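Local coordinates for similar to sp|P32453 Saccharomyces cerevisiae YNL315c ATP11 (Candida glabrata CBS 138, PDB 2P4F), which probably acts as a mitochondrial chaperone that binds unfolded protein, at residues 130-141 with 228-236; 263-274 with 289-299. All coordinates share one frame; numbering follows the deposited sequence.

Contact 1 (130-141 with 228-236); sequences RDDSLVAVVPYV and DMVLMNGQV
Strand 133-139 pairs antiparallel with strand 229-236 at one margin of the six-stranded sheet, from Ser133 beside Gln235 to Pro139 beside Met229. Leu134, Ala136 and Val138 form hydrogen-bonded pairs with Gly234, Met232 and Val230, two N-H...O bonds each; a further bond from Val236 N to Asp132 O (2.9 Å) extends the pairing past the strand's start. On the face carrying Ala136 and Met232, the methionine bends at its thioether (chi3 84°) and lays CE 3.7 Å from Ala136 CB. Alanine suits this place because its single methyl leaves room for Met232 CE to fold in against it. Leu134 on that same face reaches Leu244 and Gln248, so helix 244-257 covers this end. Strand 133-139 is an outermost strand of the antiparallel half barrel, whereas 229-236 continues the sheet to strand 215-220. On the other face, Val137 points CG2 alongside Leu231 CD2 (3.5 Å), while its CG1 presses closely on Met229 CE (3.4 Å). Trp123 of helix 116-126 packs over Leu231 and Val135 there. Where 133-139 passes into helix 140-153, Asp228 holds the turn: its backbone O accepts from Tyr140 N, and OD1 takes Val141 N at 2.9 Å through its syn lone pair. The carboxylate thus receives an amide from the helix's first turn. With CG anti to the backbone N (chi1 -178°), the Tyr140 ring turns its edge to Val230 CG2, CD1 lying 3.7 Å from that methyl. Toward the other end, a water joins Ser133 OG to Gly234 O, 2.8 Å from the carbonyl.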
# COMPACT_ATOMS: atom_id res chain seq x y z
N ARG A 130 -14.00 3.10 13.29
CA ARG A 130 -12.92 4.08 13.15
C ARG A 130 -13.10 5.16 12.09
O ARG A 130 -13.77 4.99 11.06
CB ARG A 130 -11.64 3.33 12.77
CG ARG A 130 -11.19 2.23 13.71
CD ARG A 130 -9.68 2.42 13.74
NE ARG A 130 -8.93 1.34 14.37
CZ ARG A 130 -7.68 1.59 14.78
NH1 ARG A 130 -7.17 2.79 14.60
NH2 ARG A 130 -7.00 0.62 15.34
N ASP A 131 -12.43 6.30 12.32
CA ASP A 131 -12.38 7.29 11.24
C ASP A 131 -10.94 7.52 10.78
O ASP A 131 -10.63 8.47 10.09
CB ASP A 131 -13.05 8.62 11.60
CG ASP A 131 -12.35 9.31 12.75
OD1 ASP A 131 -11.36 8.74 13.26
OD2 ASP A 131 -12.80 10.42 13.12
N ASP A 132 -10.03 6.62 11.17
CA ASP A 132 -8.68 6.78 10.67
C ASP A 132 -8.29 5.61 9.78
O ASP A 132 -7.10 5.50 9.49
CB ASP A 132 -7.76 6.91 11.89
CG ASP A 132 -7.79 5.65 12.73
OD1 ASP A 132 -8.68 4.80 12.60
OD2 ASP A 132 -6.87 5.49 13.56
N SER A 133 -9.23 4.78 9.36
CA SER A 133 -8.92 3.48 8.76
C SER A 133 -9.22 3.39 7.27
O SER A 133 -10.27 3.88 6.87
CB SER A 133 -9.71 2.35 9.46
OG SER A 133 -9.04 2.18 10.72
N LEU A 134 -8.31 2.71 6.59
CA LEU A 134 -8.41 2.26 5.21
C LEU A 134 -8.64 0.76 5.24
O LEU A 134 -7.93 0.01 5.91
CB LEU A 134 -7.13 2.53 4.41
CG LEU A 134 -6.71 4.01 4.23
CD1 LEU A 134 -5.63 4.11 3.18
CD2 LEU A 134 -7.89 4.86 3.83
N VAL A 135 -9.68 0.27 4.56
CA VAL A 135 -10.01 -1.14 4.60
C VAL A 135 -10.32 -1.61 3.19
O VAL A 135 -11.05 -0.89 2.50
CB VAL A 135 -11.23 -1.41 5.51
CG1 VAL A 135 -11.55 -2.89 5.59
CG2 VAL A 135 -10.96 -0.86 6.91
N ALA A 136 -9.80 -2.76 2.79
CA ALA A 136 -10.13 -3.30 1.47
C ALA A 136 -10.01 -4.81 1.50
O ALA A 136 -9.35 -5.36 2.39
CB ALA A 136 -9.20 -2.74 0.39
N VAL A 137 -10.65 -5.42 0.50
CA VAL A 137 -10.42 -6.82 0.20
C VAL A 137 -10.01 -6.89 -1.27
O VAL A 137 -10.79 -6.37 -2.10
CB VAL A 137 -11.67 -7.64 0.49
CG1 VAL A 137 -11.43 -9.09 0.10
CG2 VAL A 137 -12.01 -7.51 1.97
N VAL A 138 -8.88 -7.46 -1.61
CA VAL A 138 -8.24 -7.45 -2.93
C VAL A 138 -8.11 -8.85 -3.45
O VAL A 138 -7.66 -9.70 -2.69
CB VAL A 138 -6.82 -6.81 -2.80
CG1 VAL A 138 -6.09 -6.70 -4.10
CG2 VAL A 138 -6.93 -5.42 -2.14
N PRO A 139 -8.51 -9.21 -4.66
CA PRO A 139 -8.25 -10.59 -5.11
C PRO A 139 -6.76 -10.76 -5.29
O PRO A 139 -6.03 -9.86 -5.74
CB PRO A 139 -8.95 -10.73 -6.47
CG PRO A 139 -9.21 -9.34 -6.90
CD PRO A 139 -9.23 -8.45 -5.69
N TYR A 140 -6.31 -11.96 -4.94
CA TYR A 140 -4.87 -12.20 -5.01
C TYR A 140 -4.39 -12.33 -6.45
O TYR A 140 -3.51 -11.58 -6.90
CB TYR A 140 -4.54 -13.46 -4.19
CG TYR A 140 -3.03 -13.67 -4.22
CD1 TYR A 140 -2.16 -12.87 -3.49
CD2 TYR A 140 -2.49 -14.71 -4.98
CE1 TYR A 140 -0.77 -13.06 -3.51
CE2 TYR A 140 -1.10 -14.89 -5.00
CZ TYR A 140 -0.27 -14.08 -4.27
OH TYR A 140 1.08 -14.29 -4.30
N VAL A 141 -4.91 -13.31 -7.20
CA VAL A 141 -4.26 -13.61 -8.48
C VAL A 141 -4.47 -12.41 -9.39
O VAL A 141 -3.52 -11.96 -10.04
CB VAL A 141 -4.81 -14.91 -9.10
CG1 VAL A 141 -4.48 -15.07 -10.58
CG2 VAL A 141 -4.29 -16.15 -8.36
N ASP A 228 -8.28 -16.97 -2.45
CA ASP A 228 -7.87 -15.97 -3.43
C ASP A 228 -8.19 -14.53 -3.01
O ASP A 228 -8.54 -13.67 -3.83
CB ASP A 228 -8.52 -16.28 -4.79
CG ASP A 228 -7.84 -15.52 -5.91
OD1 ASP A 228 -6.64 -15.20 -5.89
OD2 ASP A 228 -8.59 -15.19 -6.87
N MET A 229 -8.04 -14.26 -1.72
CA MET A 229 -8.35 -12.99 -1.10
C MET A 229 -7.20 -12.42 -0.30
O MET A 229 -6.53 -13.21 0.37
CB MET A 229 -9.48 -13.19 -0.05
CG MET A 229 -10.85 -13.51 -0.55
SD MET A 229 -11.83 -13.84 0.96
CE MET A 229 -12.33 -12.17 1.35
N VAL A 230 -7.00 -11.11 -0.39
CA VAL A 230 -6.04 -10.39 0.46
C VAL A 230 -6.81 -9.40 1.29
O VAL A 230 -7.65 -8.66 0.71
CB VAL A 230 -4.97 -9.67 -0.41
CG1 VAL A 230 -4.08 -8.78 0.42
CG2 VAL A 230 -4.19 -10.76 -1.16
N LEU A 231 -6.61 -9.36 2.58
CA LEU A 231 -7.35 -8.43 3.46
C LEU A 231 -6.41 -7.28 3.77
O LEU A 231 -5.25 -7.52 4.19
CB LEU A 231 -7.77 -9.16 4.74
CG LEU A 231 -8.84 -10.26 4.49
CD1 LEU A 231 -9.29 -10.70 5.89
CD2 LEU A 231 -9.98 -9.80 3.67
N MET A 232 -6.88 -6.03 3.58
CA MET A 232 -6.03 -4.86 3.84
C MET A 232 -6.55 -4.01 4.95
O MET A 232 -7.79 -3.83 4.98
CB MET A 232 -5.98 -4.01 2.54
CG MET A 232 -5.03 -2.83 2.69
SD MET A 232 -5.28 -1.63 1.33
CE MET A 232 -6.64 -0.70 2.04
N ASN A 233 -5.71 -3.58 5.87
CA ASN A 233 -6.12 -2.62 6.88
C ASN A 233 -5.03 -1.55 6.93
O ASN A 233 -3.85 -1.88 6.97
CB ASN A 233 -6.35 -3.21 8.27
CG ASN A 233 -5.14 -3.96 8.80
OD1 ASN A 233 -4.86 -5.05 8.29
ND2 ASN A 233 -4.38 -3.53 9.79
N GLY A 234 -5.42 -0.28 6.91
CA GLY A 234 -4.40 0.76 7.07
C GLY A 234 -4.92 1.78 8.04
O GLY A 234 -6.13 1.87 8.34
N GLN A 235 -3.99 2.54 8.58
CA GLN A 235 -4.36 3.58 9.54
C GLN A 235 -3.62 4.87 9.16
O GLN A 235 -2.41 4.77 8.79
CB GLN A 235 -3.99 3.24 11.00
CG GLN A 235 -5.01 2.36 11.72
CD GLN A 235 -4.52 1.79 13.04
OE1 GLN A 235 -5.17 0.98 13.69
NE2 GLN A 235 -3.33 2.22 13.46
N VAL A 236 -4.26 6.00 9.25
CA VAL A 236 -3.62 7.30 9.04
C VAL A 236 -3.48 7.97 10.39
O VAL A 236 -4.47 8.04 11.15
CB VAL A 236 -4.44 8.20 8.09
CG1 VAL A 236 -3.76 9.54 7.84
CG2 VAL A 236 -4.66 7.41 6.81
O HOH W 1 -7.36 0.20 10.16

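Contact 2 (263-274 with 289-299); sequences SETSIAKERIQL and KLIQLAQSMEN
Helices 266-280 and 287-295 form a C-terminal helical hairpin, their short segments running 137° apart with axes 10.5 Å from each other, and the chain's last residues fold back onto the first helix. The apolar part of the contact is a knob-into-hole: Leu293 sits among Ile267, Glu270, Arg271 and Leu274. Its two methyls divide the work, CD2 meeting Ile267 CG1 at 3.7 Å and CD1 approaching Leu274 CD2. A branched leucine can thus fill a hole bounded by two apolar neighbours about two turns apart. Leu274 also pushes CD2 tightly against the Leu290 backbone, and Phe257 of helix 244-257 packs on Leu274, Leu293 and Arg271. The polar centre is buried Arg271, whose chain runs extended from CG to NE and carries the guanidinium past Leu293 to the end of the second helix. Side-on, NE and NH2 both donate to Leu293 O, NH2 at 2.9 Å; end-on, NH1 and NH2 share Glu298 O, NH1 at 2.8 Å. Both carbonyls lie close to the guanidinium plane, so four bonds to two atoms fix its rotation, while Ile267 CG1 rests over one face. Arginine suits this place because its planar array of N-H groups can reach a helix-end carbonyl and one beyond it together. Ser296 OG accepts from Glu298 N in an ST turn that bends the chain between those carbonyls. Glu270 and Lys289 form a salt bridge whose close geometry is doubtful, the place of Glu270 OE2 being uncertain. At the start of helix 266-280 the terminal carboxylate of Asn299 accepts from two hydroxyls. Ser263 OG donates to Asn299 OXT (3.0 Å), and Thr265, the helix N-cap that accepts from Ala268 N, gives its hydroxyl proton to Asn299 O at 2.9 Å.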
# COMPACT_ATOMS: atom_id res chain seq x y z
N SER A 263 -2.21 -3.12 -16.24
CA SER A 263 -2.41 -2.39 -17.52
C SER A 263 -1.12 -2.52 -18.34
O SER A 263 -0.05 -2.66 -17.74
CB SER A 263 -2.81 -0.94 -17.27
OG SER A 263 -2.91 -0.21 -18.45
N GLU A 264 -1.31 -2.46 -19.64
CA GLU A 264 -0.38 -2.65 -20.72
C GLU A 264 -0.37 -1.44 -21.65
O GLU A 264 0.19 -1.47 -22.75
CB GLU A 264 -0.77 -3.86 -21.58
CG GLU A 264 -0.43 -5.21 -20.97
CD GLU A 264 -0.18 -6.25 -22.05
OE1 GLU A 264 0.93 -6.81 -22.07
OE2 GLU A 264 -1.10 -6.46 -22.87
N THR A 265 -1.02 -0.37 -21.18
CA THR A 265 -0.99 0.87 -21.94
C THR A 265 0.39 1.52 -21.88
O THR A 265 1.23 1.27 -21.03
CB THR A 265 -2.01 1.85 -21.37
OG1 THR A 265 -1.60 2.11 -20.02
CG2 THR A 265 -3.43 1.26 -21.33
N SER A 266 0.65 2.45 -22.81
CA SER A 266 1.95 3.12 -22.87
C SER A 266 2.17 3.86 -21.56
O SER A 266 3.25 3.84 -20.97
CB SER A 266 2.04 4.08 -24.07
OG SER A 266 1.75 3.30 -25.26
N ILE A 267 1.12 4.53 -21.04
CA ILE A 267 1.49 5.29 -19.83
C ILE A 267 1.70 4.38 -18.62
O ILE A 267 2.52 4.66 -17.73
CB ILE A 267 0.42 6.35 -19.52
CG1 ILE A 267 0.84 7.27 -18.38
CG2 ILE A 267 -0.94 5.74 -19.23
CD1 ILE A 267 0.07 8.58 -18.37
N ALA A 268 0.97 3.26 -18.56
CA ALA A 268 1.20 2.31 -17.48
C ALA A 268 2.65 1.82 -17.54
O ALA A 268 3.35 1.68 -16.54
CB ALA A 268 0.22 1.15 -17.58
N LYS A 269 3.12 1.54 -18.76
CA LYS A 269 4.54 1.11 -18.91
C LYS A 269 5.49 2.22 -18.49
O LYS A 269 6.56 1.93 -17.93
CB LYS A 269 4.84 0.62 -20.34
CG LYS A 269 3.99 -0.57 -20.75
CD LYS A 269 4.33 -1.01 -22.20
CE LYS A 269 3.10 -1.51 -22.93
NZ LYS A 269 3.32 -1.34 -24.40
N GLU A 270 5.11 3.48 -18.76
CA GLU A 270 5.97 4.58 -18.35
C GLU A 270 6.04 4.67 -16.82
O GLU A 270 7.11 4.91 -16.24
CB GLU A 270 5.47 5.92 -18.84
CG GLU A 270 5.67 6.20 -20.30
CD GLU A 270 5.14 7.61 -20.58
OE1 GLU A 270 4.02 7.74 -21.11
OE2 GLU A 270 5.91 8.54 -20.24
N ARG A 271 4.90 4.44 -16.19
CA ARG A 271 4.92 4.42 -14.71
C ARG A 271 5.78 3.30 -14.15
O ARG A 271 6.59 3.53 -13.20
CB ARG A 271 3.49 4.26 -14.17
CG ARG A 271 2.66 5.52 -14.38
CD ARG A 271 1.40 5.52 -13.47
NE ARG A 271 0.70 6.78 -13.73
CZ ARG A 271 -0.36 6.89 -14.54
NH1 ARG A 271 -0.88 5.82 -15.16
NH2 ARG A 271 -0.95 8.08 -14.75
N ILE A 272 5.65 2.09 -14.70
CA ILE A 272 6.45 0.98 -14.19
C ILE A 272 7.92 1.26 -14.45
O ILE A 272 8.78 1.00 -13.61
CB ILE A 272 5.98 -0.33 -14.83
CG1 ILE A 272 4.61 -0.72 -14.28
CG2 ILE A 272 7.04 -1.42 -14.64
CD1 ILE A 272 3.85 -1.72 -15.11
N GLN A 273 8.25 1.81 -15.62
CA GLN A 273 9.66 2.07 -15.94
C GLN A 273 10.25 3.10 -14.97
O GLN A 273 11.41 3.03 -14.56
CB GLN A 273 9.79 2.58 -17.39
CG GLN A 273 11.26 2.77 -17.80
CD GLN A 273 11.98 1.44 -17.90
OE1 GLN A 273 11.53 0.51 -18.58
NE2 GLN A 273 13.12 1.28 -17.22
N LEU A 274 9.41 4.10 -14.59
CA LEU A 274 9.93 5.08 -13.65
C LEU A 274 10.20 4.47 -12.28
O LEU A 274 11.18 4.81 -11.57
CB LEU A 274 8.90 6.21 -13.46
CG LEU A 274 9.39 7.45 -12.76
CD1 LEU A 274 10.46 8.20 -13.57
CD2 LEU A 274 8.19 8.37 -12.42
N LYS A 289 9.10 14.03 -14.20
CA LYS A 289 8.24 13.04 -14.87
C LYS A 289 7.39 12.31 -13.86
O LYS A 289 6.22 11.99 -14.08
CB LYS A 289 9.11 12.06 -15.62
CG LYS A 289 8.38 10.91 -16.29
CD LYS A 289 7.73 11.35 -17.59
CE LYS A 289 6.99 10.21 -18.27
NZ LYS A 289 7.90 9.19 -18.88
N LEU A 290 7.97 12.03 -12.70
CA LEU A 290 7.20 11.42 -11.60
C LEU A 290 5.94 12.20 -11.29
O LEU A 290 4.81 11.73 -11.17
CB LEU A 290 8.02 11.38 -10.28
CG LEU A 290 7.16 11.03 -9.03
CD1 LEU A 290 6.71 9.58 -9.15
CD2 LEU A 290 7.93 11.34 -7.77
N ILE A 291 6.13 13.50 -11.14
CA ILE A 291 4.99 14.37 -10.80
C ILE A 291 3.99 14.40 -11.94
O ILE A 291 2.76 14.33 -11.74
CB ILE A 291 5.48 15.78 -10.44
CG1 ILE A 291 6.24 15.75 -9.12
CG2 ILE A 291 4.28 16.71 -10.44
CD1 ILE A 291 6.98 17.02 -8.74
N GLN A 292 4.46 14.46 -13.17
CA GLN A 292 3.51 14.42 -14.30
C GLN A 292 2.72 13.12 -14.35
O GLN A 292 1.51 13.08 -14.59
CB GLN A 292 4.32 14.61 -15.59
CG GLN A 292 3.53 14.51 -16.88
CD GLN A 292 3.68 13.16 -17.57
OE1 GLN A 292 3.38 12.95 -18.75
NE2 GLN A 292 4.17 12.19 -16.80
N LEU A 293 3.42 11.99 -14.14
CA LEU A 293 2.77 10.71 -14.27
C LEU A 293 1.87 10.45 -13.07
O LEU A 293 0.87 9.76 -13.19
CB LEU A 293 3.77 9.56 -14.39
CG LEU A 293 4.57 9.45 -15.68
CD1 LEU A 293 5.71 8.44 -15.51
CD2 LEU A 293 3.73 8.99 -16.85
N ALA A 294 2.21 10.98 -11.90
CA ALA A 294 1.33 10.75 -10.74
C ALA A 294 0.04 11.55 -10.85
O ALA A 294 -1.00 11.16 -10.33
CB ALA A 294 2.09 11.14 -9.48
N GLN A 295 0.08 12.71 -11.52
CA GLN A 295 -1.05 13.60 -11.65
C GLN A 295 -1.91 13.25 -12.86
O GLN A 295 -3.07 13.67 -12.85
CB GLN A 295 -0.64 15.08 -11.79
CG GLN A 295 0.04 15.63 -10.56
CD GLN A 295 0.49 17.07 -10.57
OE1 GLN A 295 0.63 17.73 -11.62
NE2 GLN A 295 0.69 17.56 -9.35
N SER A 296 -1.36 12.56 -13.84
CA SER A 296 -2.07 12.20 -15.07
C SER A 296 -3.24 11.27 -14.78
O SER A 296 -3.05 10.32 -14.01
CB SER A 296 -1.18 11.44 -16.07
OG SER A 296 -2.01 10.89 -17.07
N MET A 297 -4.41 11.54 -15.39
CA MET A 297 -5.57 10.71 -15.15
C MET A 297 -5.62 9.42 -15.96
O MET A 297 -6.51 8.58 -15.78
CB MET A 297 -6.83 11.58 -15.42
CG MET A 297 -6.79 12.72 -14.41
SD MET A 297 -7.84 12.37 -12.99
CE MET A 297 -6.64 12.02 -11.71
N GLU A 298 -4.68 9.26 -16.88
CA GLU A 298 -4.74 8.10 -17.75
C GLU A 298 -4.11 6.90 -17.05
O GLU A 298 -3.12 7.11 -16.35
CB GLU A 298 -4.00 8.37 -19.05
CG GLU A 298 -4.60 9.59 -19.77
CD GLU A 298 -3.95 9.65 -21.14
OE1 GLU A 298 -2.87 10.26 -21.21
OE2 GLU A 298 -4.54 9.08 -22.07
N ASN A 299 -4.74 5.76 -17.33
CA ASN A 299 -4.28 4.52 -16.71
C ASN A 299 -3.63 3.58 -17.72
O ASN A 299 -3.57 3.90 -18.92
CB ASN A 299 -5.44 3.78 -16.02
CG ASN A 299 -6.15 4.68 -15.02
OD1 ASN A 299 -7.38 4.81 -15.01
ND2 ASN A 299 -5.37 5.33 -14.17
OXT ASN A 299 -3.20 2.51 -17.25

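Contact 1 and contact 2 lie on opposite sides of the chain's centre, their own centres about 24 Å apart, and do not touch. Contact 1, the nearer to the middle of the chain at about 9 Å, joins two strands by regular backbone bonds; contact 2, about 17 Å out, joins two helices and the terminal tail through side chains that reach carbonyls and a carboxylate. Both are partly buried, with exposed residues at their margins. Helix 244-257 links them, meeting Leu134 and Val236 of the first and Leu274 and Leu293 of the second. The sheet's two outermost strands are also divided: 133-139 belongs to contact 1, while 156-162 packs on Leu290 of contact 2.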